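Long-range contacts in CmeC (Campylobacter jejuni, PDB 4MT4), which probably forms the trimeric outer-membrane exit duct of a multidrug efflux pump, a lipid-bearing beta-barrel channel of the outer membrane factor family: residues B[125-130]-B[295-300]; B[3-8]-B[287-292]; B[72-77]-B[132-137]. All blocks are in the same frame, centred on the assembly; numbering follows the deposited sequence.

All three contacts lie where the membrane beta barrel gives way to the long helices. Contacts 1 and 3 are surface contacts, while contact 2 is partly buried. Contact 1 joins two turns in which strand and helix meet and relies on an indole set between leucines, with one N-H to a carbonyl; a lipid-like group lies beside it. Contact 2 lays the N-terminal tail on helix 273-293 by close backbone packing at a glycine. Contact 3 pairs helices 58-79 and 129-195 through a carboxylate and a hydroxyl and a leucine against a tyrosine ring. Helix 129-195 follows from contact 1 into contact 3, and Ser4 of contact 2 is hydrogen-bonded to Asp132 of contact 3.

Contact 1. Residues B[125-130]-B[295-300]; sequences DLWGKY and AFLPSL. With 3PK ((2S)-1-(pentanoyloxy)propan-2-yl hexanoate), chain S.
The closest alpha carbons, Leu126 CA and Ser299 CA, are 7.5 Å apart, so side chains fill the gap where the membrane beta barrel turns into the helical part of this outer membrane factor. Segment 125-130 leaves strand 109-124 for helix 129-195, and segment 295-300 leads from helix 273-293 into strand 299-310, which is antiparallel to strand 109-124 in the sheet; Leu300 pairs through its backbone with Ile124. Trp127 carries most of the contact. Its chi1 of -42° sets CG beside its own backbone N and turns the indole toward the other turn, where NE1 donates to Pro298 O at 2.6 Å. That oxygen lies in the ring plane and receives the N-H in the plane of its own carbonyl, which fixes the rotation of the indole.

Leu297 crosses the indole at about a right angle and covers one face. Its CB sits 3.6 Å from the centroid of the five-membered ring, nearly along the normal, a CH-pi contact, while Leu297 CD1 reaches Trp127 CD2 at 3.5 Å, over the CD2-CE3 side of the ring system, offset toward its rim. The opposite face has Leu126 CB above its rim, so the indole is held between two leucines. Leu126 also spreads its branches: CD1 meets Leu300 CB at 4.0 Å, and CD2 turns to the bound 3PK, a lipid-like diester whose pocket includes Cys1, Ile124 and Asp125. Pro298 touches a bound C8E detergent molecule, so both turns border lipid-like molecules. Beyond the tryptophan, Gly128 takes a positive phi of 71°, and the chain enters the helix with Tyr130 N donating almost straight to Asp125 OD1 at 3.0 Å, approaching that oxygen from above the carboxylate plane.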
loop_
_atom_site.group_PDB
_atom_site.type_symbol
_atom_site.label_atom_id
_atom_site.label_comp_id
_atom_site.label_asym_id
_atom_site.label_seq_id
_atom_site.Cartn_x
_atom_site.Cartn_y
_atom_site.Cartn_z
ATOM N N ASP B 125 -40.043 6.167 -8.449
ATOM C CA ASP B 125 -39.007 6.874 -7.706
ATOM C C ASP B 125 -39.561 8.124 -7.033
ATOM O O ASP B 125 -39.162 9.241 -7.357
ATOM C CB ASP B 125 -37.849 7.239 -8.636
ATOM C CG ASP B 125 -36.578 7.576 -7.884
ATOM O OD1 ASP B 125 -36.375 7.033 -6.778
ATOM O OD2 ASP B 125 -35.778 8.382 -8.404
ATOM N N LEU B 126 -40.476 7.924 -6.090
ATOM C CA LEU B 126 -41.130 9.026 -5.393
ATOM C C LEU B 126 -40.158 9.888 -4.590
ATOM O O LEU B 126 -40.342 11.099 -4.479
ATOM C CB LEU B 126 -42.213 8.488 -4.455
ATOM C CG LEU B 126 -43.411 7.770 -5.077
ATOM C CD1 LEU B 126 -44.250 7.100 -3.997
ATOM C CD2 LEU B 126 -44.251 8.747 -5.881
ATOM N N TRP B 127 -39.127 9.262 -4.031
ATOM C CA TRP B 127 -38.244 9.947 -3.093
ATOM C C TRP B 127 -36.807 10.042 -3.603
ATOM O O TRP B 127 -35.898 10.416 -2.861
ATOM C CB TRP B 127 -38.278 9.237 -1.737
ATOM C CG TRP B 127 -39.660 8.816 -1.339
ATOM C CD1 TRP B 127 -40.148 7.542 -1.295
ATOM C CD2 TRP B 127 -40.742 9.673 -0.955
ATOM N NE1 TRP B 127 -41.460 7.552 -0.894
ATOM C CE2 TRP B 127 -41.850 8.849 -0.679
ATOM C CE3 TRP B 127 -40.880 11.057 -0.810
ATOM C CZ2 TRP B 127 -43.079 9.359 -0.269
ATOM C CZ3 TRP B 127 -42.101 11.564 -0.401
ATOM C CH2 TRP B 127 -43.184 10.716 -0.135
ATOM N N GLY B 128 -36.611 9.707 -4.873
ATOM C CA GLY B 128 -35.310 9.836 -5.502
ATOM C C GLY B 128 -34.283 8.828 -5.028
ATOM O O GLY B 128 -33.088 9.121 -4.993
ATOM N N LYS B 129 -34.748 7.640 -4.658
ATOM C CA LYS B 129 -33.852 6.555 -4.282
ATOM C C LYS B 129 -32.962 6.175 -5.459
ATOM O O LYS B 129 -31.766 5.928 -5.297
ATOM C CB LYS B 129 -34.645 5.335 -3.809
ATOM C CG LYS B 129 -33.794 4.093 -3.591
ATOM C CD LYS B 129 -34.654 2.870 -3.321
ATOM C CE LYS B 129 -33.804 1.614 -3.216
ATOM N NZ LYS B 129 -34.632 0.392 -3.020
ATOM N N TYR B 130 -33.560 6.143 -6.646
ATOM C CA TYR B 130 -32.855 5.738 -7.854
ATOM C C TYR B 130 -32.282 6.942 -8.592
ATOM O O TYR B 130 -31.313 6.815 -9.341
ATOM C CB TYR B 130 -33.791 4.940 -8.766
ATOM C CG TYR B 130 -34.370 3.716 -8.089
ATOM C CD1 TYR B 130 -33.621 2.554 -7.958
ATOM C CD2 TYR B 130 -35.659 3.726 -7.569
ATOM C CE1 TYR B 130 -34.140 1.435 -7.335
ATOM C CE2 TYR B 130 -36.187 2.611 -6.944
ATOM C CZ TYR B 130 -35.422 1.469 -6.830
ATOM O OH TYR B 130 -35.937 0.353 -6.210
ATOM N N ALA B 295 -35.305 4.817 2.636
ATOM C CA ALA B 295 -35.745 3.553 3.218
ATOM C C ALA B 295 -36.818 3.767 4.282
ATOM O O ALA B 295 -37.596 2.864 4.581
ATOM C CB ALA B 295 -34.562 2.804 3.805
ATOM N N PHE B 296 -36.852 4.968 4.851
ATOM C CA PHE B 296 -37.860 5.328 5.842
ATOM C C PHE B 296 -39.226 5.566 5.200
ATOM O O PHE B 296 -40.263 5.413 5.849
ATOM C CB PHE B 296 -37.433 6.582 6.612
ATOM C CG PHE B 296 -36.587 6.301 7.823
ATOM C CD1 PHE B 296 -37.112 5.613 8.902
ATOM C CD2 PHE B 296 -35.276 6.746 7.890
ATOM C CE1 PHE B 296 -36.345 5.358 10.019
ATOM C CE2 PHE B 296 -34.501 6.495 9.008
ATOM C CZ PHE B 296 -35.038 5.800 10.075
ATOM N N LEU B 297 -39.217 5.936 3.924
ATOM C CA LEU B 297 -40.430 6.368 3.238
ATOM C C LEU B 297 -41.059 5.258 2.393
ATOM O O LEU B 297 -40.365 4.341 1.955
ATOM C CB LEU B 297 -40.115 7.591 2.372
ATOM C CG LEU B 297 -39.701 8.824 3.177
ATOM C CD1 LEU B 297 -39.556 10.034 2.279
ATOM C CD2 LEU B 297 -40.710 9.097 4.283
ATOM N N PRO B 298 -42.386 5.335 2.173
ATOM C CA PRO B 298 -43.131 4.341 1.390
ATOM C C PRO B 298 -42.593 4.144 -0.025
ATOM O O PRO B 298 -42.383 5.116 -0.752
ATOM C CB PRO B 298 -44.547 4.925 1.342
ATOM C CG PRO B 298 -44.644 5.772 2.556
ATOM C CD PRO B 298 -43.279 6.356 2.751
ATOM N N SER B 299 -42.376 2.888 -0.404
ATOM C CA SER B 299 -41.950 2.552 -1.757
ATOM C C SER B 299 -43.141 2.080 -2.583
ATOM O O SER B 299 -44.000 1.357 -2.083
ATOM C CB SER B 299 -40.865 1.474 -1.728
ATOM O OG SER B 299 -41.342 0.286 -1.121
ATOM N N LEU B 300 -43.191 2.492 -3.846
ATOM C CA LEU B 300 -44.285 2.103 -4.729
ATOM C C LEU B 300 -43.777 1.277 -5.907
ATOM O O LEU B 300 -42.869 1.694 -6.626
ATOM C CB LEU B 300 -45.036 3.338 -5.233
ATOM C CG LEU B 300 -46.203 3.095 -6.195
ATOM C CD1 LEU B 300 -47.239 2.172 -5.570
ATOM C CD2 LEU B 300 -46.839 4.413 -6.616
HETATM C CA1 3PK S . -42.639 10.347 -9.698
HETATM O OA1 3PK S . -42.498 9.703 -10.714
HETATM C CA2 3PK S . -43.971 10.294 -9.082
HETATM C CA3 3PK S . -45.113 10.012 -9.990
HETATM C CA4 3PK S . -46.420 9.781 -9.324
HETATM C CA5 3PK S . -46.881 8.381 -9.117
HETATM C CB1 3PK S . -43.497 13.354 -7.329
HETATM O OB1 3PK S . -43.668 14.542 -7.443
HETATM C CB2 3PK S . -43.757 12.512 -8.522
HETATM C CG1 3PK S . -41.191 11.812 -8.534
HETATM O OG1 3PK S . -41.983 11.531 -9.606
HETATM C CG2 3PK S . -41.457 13.121 -7.933
HETATM O OG2 3PK S . -42.289 13.064 -6.887
HETATM C CG3 3PK S . -40.177 13.808 -7.525
#

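Contact 2. Residues B[3-8]-B[287-292]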
loop_
_atom_site.group_PDB
_atom_site.type_symbol
_atom_site.label_atom_id
_atom_site.label_comp_id
_atom_site.label_asym_id
_atom_site.label_seq_id
_atom_site.Cartn_x
_atom_site.Cartn_y
_atom_site.Cartn_z
ATOM N N LEU B 3 -33.946 13.128 -1.008
ATOM C CA LEU B 3 -33.704 13.310 0.419
ATOM C C LEU B 3 -32.231 13.601 0.688
ATOM O O LEU B 3 -31.772 13.557 1.831
ATOM C CB LEU B 3 -34.151 12.077 1.202
ATOM C CG LEU B 3 -35.617 11.683 1.023
ATOM C CD1 LEU B 3 -35.954 10.491 1.898
ATOM C CD2 LEU B 3 -36.542 12.854 1.326
ATOM N N SER B 4 -31.493 13.895 -0.378
ATOM C CA SER B 4 -30.087 14.259 -0.258
ATOM C C SER B 4 -29.935 15.619 0.409
ATOM O O SER B 4 -30.568 16.593 -0.001
ATOM C CB SER B 4 -29.411 14.264 -1.630
ATOM O OG SER B 4 -29.248 12.943 -2.115
ATOM N N PRO B 5 -29.091 15.686 1.446
ATOM C CA PRO B 5 -28.879 16.941 2.168
ATOM C C PRO B 5 -28.103 17.947 1.326
ATOM O O PRO B 5 -27.426 17.549 0.377
ATOM C CB PRO B 5 -28.068 16.507 3.390
ATOM C CG PRO B 5 -27.318 15.301 2.918
ATOM C CD PRO B 5 -28.253 14.593 1.972
ATOM N N ASN B 6 -28.212 19.229 1.664
ATOM C CA ASN B 6 -27.431 20.260 0.992
ATOM C C ASN B 6 -25.941 20.072 1.253
ATOM O O ASN B 6 -25.518 19.927 2.400
ATOM C CB ASN B 6 -27.871 21.655 1.445
ATOM C CG ASN B 6 -29.266 22.010 0.971
ATOM O OD1 ASN B 6 -29.766 21.443 -0.001
ATOM N ND2 ASN B 6 -29.903 22.957 1.651
ATOM N N LEU B 7 -25.149 20.068 0.187
ATOM C CA LEU B 7 -23.708 19.905 0.320
ATOM C C LEU B 7 -23.047 21.246 0.607
ATOM O O LEU B 7 -23.038 22.139 -0.240
ATOM C CB LEU B 7 -23.117 19.276 -0.941
ATOM C CG LEU B 7 -21.649 18.862 -0.841
ATOM C CD1 LEU B 7 -21.451 17.841 0.270
ATOM C CD2 LEU B 7 -21.171 18.312 -2.169
ATOM N N ASN B 8 -22.496 21.379 1.809
ATOM C CA ASN B 8 -21.894 22.634 2.243
ATOM C C ASN B 8 -20.385 22.532 2.427
ATOM O O ASN B 8 -19.898 22.261 3.525
ATOM C CB ASN B 8 -22.543 23.107 3.544
ATOM C CG ASN B 8 -24.026 23.373 3.390
ATOM O OD1 ASN B 8 -24.847 22.818 4.120
ATOM N ND2 ASN B 8 -24.378 24.221 2.430
ATOM N N TYR B 287 -24.931 12.119 -1.999
ATOM C CA TYR B 287 -26.106 11.621 -2.706
ATOM C C TYR B 287 -26.569 10.287 -2.129
ATOM O O TYR B 287 -27.763 9.991 -2.096
ATOM C CB TYR B 287 -25.808 11.473 -4.201
ATOM C CG TYR B 287 -25.890 12.769 -4.978
ATOM C CD1 TYR B 287 -26.980 13.622 -4.834
ATOM C CD2 TYR B 287 -24.875 13.145 -5.852
ATOM C CE1 TYR B 287 -27.058 14.808 -5.543
ATOM C CE2 TYR B 287 -24.943 14.328 -6.563
ATOM C CZ TYR B 287 -26.035 15.155 -6.405
ATOM O OH TYR B 287 -26.095 16.331 -7.117
ATOM N N LEU B 288 -25.610 9.487 -1.673
ATOM C CA LEU B 288 -25.907 8.172 -1.115
ATOM C C LEU B 288 -26.556 8.277 0.258
ATOM O O LEU B 288 -27.186 7.330 0.728
ATOM C CB LEU B 288 -24.635 7.328 -1.032
ATOM C CG LEU B 288 -24.062 6.890 -2.382
ATOM C CD1 LEU B 288 -22.806 6.056 -2.192
ATOM C CD2 LEU B 288 -25.111 6.127 -3.180
ATOM N N VAL B 289 -26.389 9.427 0.903
ATOM C CA VAL B 289 -27.081 9.697 2.155
ATOM C C VAL B 289 -28.578 9.788 1.884
ATOM O O VAL B 289 -29.392 9.240 2.631
ATOM C CB VAL B 289 -26.586 10.998 2.818
ATOM C CG1 VAL B 289 -27.467 11.365 4.003
ATOM C CG2 VAL B 289 -25.133 10.854 3.250
ATOM N N GLY B 290 -28.930 10.469 0.798
ATOM C CA GLY B 290 -30.316 10.592 0.386
ATOM C C GLY B 290 -30.937 9.247 0.060
ATOM O O GLY B 290 -32.073 8.975 0.444
ATOM N N VAL B 291 -30.185 8.408 -0.649
ATOM C CA VAL B 291 -30.630 7.063 -1.000
ATOM C C VAL B 291 -30.960 6.247 0.247
ATOM O O VAL B 291 -31.965 5.536 0.294
ATOM C CB VAL B 291 -29.562 6.314 -1.824
ATOM C CG1 VAL B 291 -29.975 4.866 -2.060
ATOM C CG2 VAL B 291 -29.310 7.027 -3.141
ATOM N N ALA B 292 -30.107 6.368 1.258
ATOM C CA ALA B 292 -30.273 5.624 2.500
ATOM C C ALA B 292 -31.495 6.095 3.280
ATOM O O ALA B 292 -32.148 5.305 3.961
ATOM C CB ALA B 292 -29.022 5.747 3.357
#
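With chi1 of -72°, Ser4 holds OG beside its own backbone N, and a chi1 of -80° carries the Tyr287 ring out so that its edge meets that hydroxyl. The motif is an extended N-terminal tail laid along a helix of the periplasmic helical part at a slant: residues 3-8 have no regular structure, while 287-292 is a turn and a half of helix 273-293. Gly290 allows the close approach, for its CA lies only 3.7 Å from Ser4 CA. It has no side chain on the face turned to the tail, and this lets the backbone of Leu3 and Ser4 rest directly on the helix, with Leu3 C 3.6 Å from Gly290 CA. Leu3 CB adds to this backbone packing, 3.8 Å from Gly290 O.

Ser4 OG is the polar side-chain atom that the tail brings to the helix. It sits in the plane of the Tyr287 ring, 3.6 Å from CD1, but its strong partner is the carboxylate of Asp132 on helix 129-195, to which it is hydrogen-bonded. The tail is therefore tied to a second helix as well as the one beneath it. Backbone oxygens add further ties to helix 273-293, Leu3 O to Arg293 and Pro5 O to Asn286.

Toward Pro5 the packing turns apolar. Val289 has CG1 anti to its backbone N (chi1 171°), which puts that methyl under the tail, and the proline ring crosses the valine at about a right angle. In this single apolar side-chain pair, Pro5 CD rests on Val289 CG1 at 3.9 Å.

Contact 3. Residues B[72-77]-B[132-137]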
loop_
_atom_site.group_PDB
_atom_site.type_symbol
_atom_site.label_atom_id
_atom_site.label_comp_id
_atom_site.label_asym_id
_atom_site.label_seq_id
_atom_site.Cartn_x
_atom_site.Cartn_y
_atom_site.Cartn_z
ATOM N N ALA B 72 -19.694 2.815 -17.301
ATOM C CA ALA B 72 -20.544 1.640 -17.449
ATOM C C ALA B 72 -21.511 1.520 -16.275
ATOM O O ALA B 72 -22.687 1.210 -16.460
ATOM C CB ALA B 72 -19.695 0.381 -17.570
ATOM N N GLN B 73 -21.006 1.770 -15.071
ATOM C CA GLN B 73 -21.829 1.721 -13.867
ATOM C C GLN B 73 -22.870 2.830 -13.900
ATOM O O GLN B 73 -23.982 2.671 -13.403
ATOM C CB GLN B 73 -20.964 1.845 -12.611
ATOM C CG GLN B 73 -21.747 1.747 -11.307
ATOM C CD GLN B 73 -22.483 0.429 -11.167
ATOM O OE1 GLN B 73 -21.918 -0.641 -11.401
ATOM N NE2 GLN B 73 -23.754 0.501 -10.791
ATOM N N LEU B 74 -22.493 3.956 -14.495
ATOM C CA LEU B 74 -23.403 5.077 -14.687
ATOM C C LEU B 74 -24.561 4.684 -15.600
ATOM O O LEU B 74 -25.702 5.096 -15.388
ATOM C CB LEU B 74 -22.653 6.275 -15.269
ATOM C CG LEU B 74 -23.488 7.532 -15.519
ATOM C CD1 LEU B 74 -24.105 8.015 -14.220
ATOM C CD2 LEU B 74 -22.642 8.622 -16.159
ATOM N N GLY B 75 -24.255 3.885 -16.617
ATOM C CA GLY B 75 -25.260 3.415 -17.551
ATOM C C GLY B 75 -26.203 2.416 -16.911
ATOM O O GLY B 75 -27.395 2.381 -17.223
ATOM N N ILE B 76 -25.661 1.598 -16.014
ATOM C CA ILE B 76 -26.449 0.617 -15.278
ATOM C C ILE B 76 -27.470 1.302 -14.374
ATOM O O ILE B 76 -28.639 0.919 -14.334
ATOM C CB ILE B 76 -25.552 -0.297 -14.419
ATOM C CG1 ILE B 76 -24.620 -1.127 -15.303
ATOM C CG2 ILE B 76 -26.396 -1.212 -13.548
ATOM C CD1 ILE B 76 -23.668 -2.012 -14.523
ATOM N N ASP B 77 -27.019 2.326 -13.658
ATOM C CA ASP B 77 -27.865 3.027 -12.698
ATOM C C ASP B 77 -28.874 3.955 -13.372
ATOM O O ASP B 77 -29.889 4.310 -12.773
ATOM C CB ASP B 77 -27.006 3.824 -11.716
ATOM C CG ASP B 77 -26.246 2.933 -10.753
ATOM O OD1 ASP B 77 -26.747 1.832 -10.436
ATOM O OD2 ASP B 77 -25.148 3.332 -10.314
ATOM N N ASP B 132 -30.934 9.582 -7.029
ATOM C CA ASP B 132 -29.704 9.904 -6.312
ATOM C C ASP B 132 -28.666 8.792 -6.451
ATOM O O ASP B 132 -27.466 9.044 -6.355
ATOM C CB ASP B 132 -29.990 10.174 -4.833
ATOM C CG ASP B 132 -30.693 11.500 -4.610
ATOM O OD1 ASP B 132 -30.784 12.292 -5.570
ATOM O OD2 ASP B 132 -31.146 11.758 -3.473
ATOM N N THR B 133 -29.128 7.564 -6.670
ATOM C CA THR B 133 -28.223 6.463 -6.976
ATOM C C THR B 133 -27.516 6.761 -8.293
ATOM O O THR B 133 -26.319 6.517 -8.444
ATOM C CB THR B 133 -28.964 5.111 -7.069
ATOM O OG1 THR B 133 -29.555 4.794 -5.803
ATOM C CG2 THR B 133 -27.998 4.000 -7.460
ATOM N N TYR B 134 -28.274 7.308 -9.238
ATOM C CA TYR B 134 -27.743 7.713 -10.534
ATOM C C TYR B 134 -26.800 8.908 -10.404
ATOM O O TYR B 134 -25.727 8.933 -11.007
ATOM C CB TYR B 134 -28.890 8.048 -11.494
ATOM C CG TYR B 134 -28.446 8.716 -12.778
ATOM C CD1 TYR B 134 -27.889 7.975 -13.811
ATOM C CD2 TYR B 134 -28.587 10.087 -12.956
ATOM C CE1 TYR B 134 -27.481 8.579 -14.983
ATOM C CE2 TYR B 134 -28.180 10.700 -14.125
ATOM C CZ TYR B 134 -27.628 9.941 -15.135
ATOM O OH TYR B 134 -27.221 10.545 -16.302
ATOM N N ARG B 135 -27.211 9.895 -9.613
ATOM C CA ARG B 135 -26.414 11.099 -9.405
ATOM C C ARG B 135 -25.100 10.783 -8.694
ATOM O O ARG B 135 -24.083 11.431 -8.937
ATOM C CB ARG B 135 -27.205 12.136 -8.605
ATOM C CG ARG B 135 -28.394 12.736 -9.345
ATOM C CD ARG B 135 -29.394 13.334 -8.365
ATOM N NE ARG B 135 -29.452 14.790 -8.438
ATOM C CZ ARG B 135 -30.015 15.561 -7.512
ATOM N NH1 ARG B 135 -30.560 15.015 -6.433
ATOM N NH2 ARG B 135 -30.027 16.879 -7.661
ATOM N N ALA B 136 -25.130 9.787 -7.815
ATOM C CA ALA B 136 -23.928 9.354 -7.111
ATOM C C ALA B 136 -22.936 8.740 -8.091
ATOM O O ALA B 136 -21.735 8.990 -8.017
ATOM C CB ALA B 136 -24.277 8.362 -6.011
ATOM N N SER B 137 -23.451 7.941 -9.019
ATOM C CA SER B 137 -22.622 7.333 -10.054
ATOM C C SER B 137 -22.107 8.374 -11.040
ATOM O O SER B 137 -21.029 8.219 -11.613
ATOM C CB SER B 137 -23.403 6.254 -10.800
ATOM O OG SER B 137 -23.717 5.176 -9.937
#
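Leu74, Asp77 and the pair they face, Tyr134 and Ser137, bury most of the surface between two antiparallel helices, 58-79 and 129-195, which run at 169° with local axes 8.7 Å apart. Both belong to the helical part of the channel, close to the barrel. Asp77 points across, CG beside its own backbone N (chi1 -71°), and places OD2 against Ser137 OG at 2.4 Å. This very short hydrogen bond is donated by the serine to the anti lone pair of the carboxylate. A second donor grips the same oxygen: Gln73, one turn earlier, folds back at chi2 (60°) so that NE2 reaches Asp77 OD2 at 3.2 Å, nearly straight and from above the carboxylate plane. Along the flank of the carboxylate, Thr133 CG2 lies 3.9 Å from Asp77 CG, while the threonine hydroxyl bonds back to Lys129 O.

Leu74 fills the apolar half. Its CG is anti to the backbone N, and CD1 comes obliquely onto the Tyr134 ring, 3.5 Å from CE1, with the same methyl 3.9 Å from Ser137 CB. The tyrosine reaches it by holding CG anti to its own backbone N, and its ring edge runs along the backbone of Asp77. Beyond this face, Gln73 and Ile76 pack on Leu346 and Asn343 of the second subunit, so helix 58-79 lies between its partner helix and the second subunit. With two neutral donors on a single oxygen, one at an unusually short distance, Asp77 is probably ionised, and its negative charge would be stabilised by donors from both helices, Gln73 and Ser137.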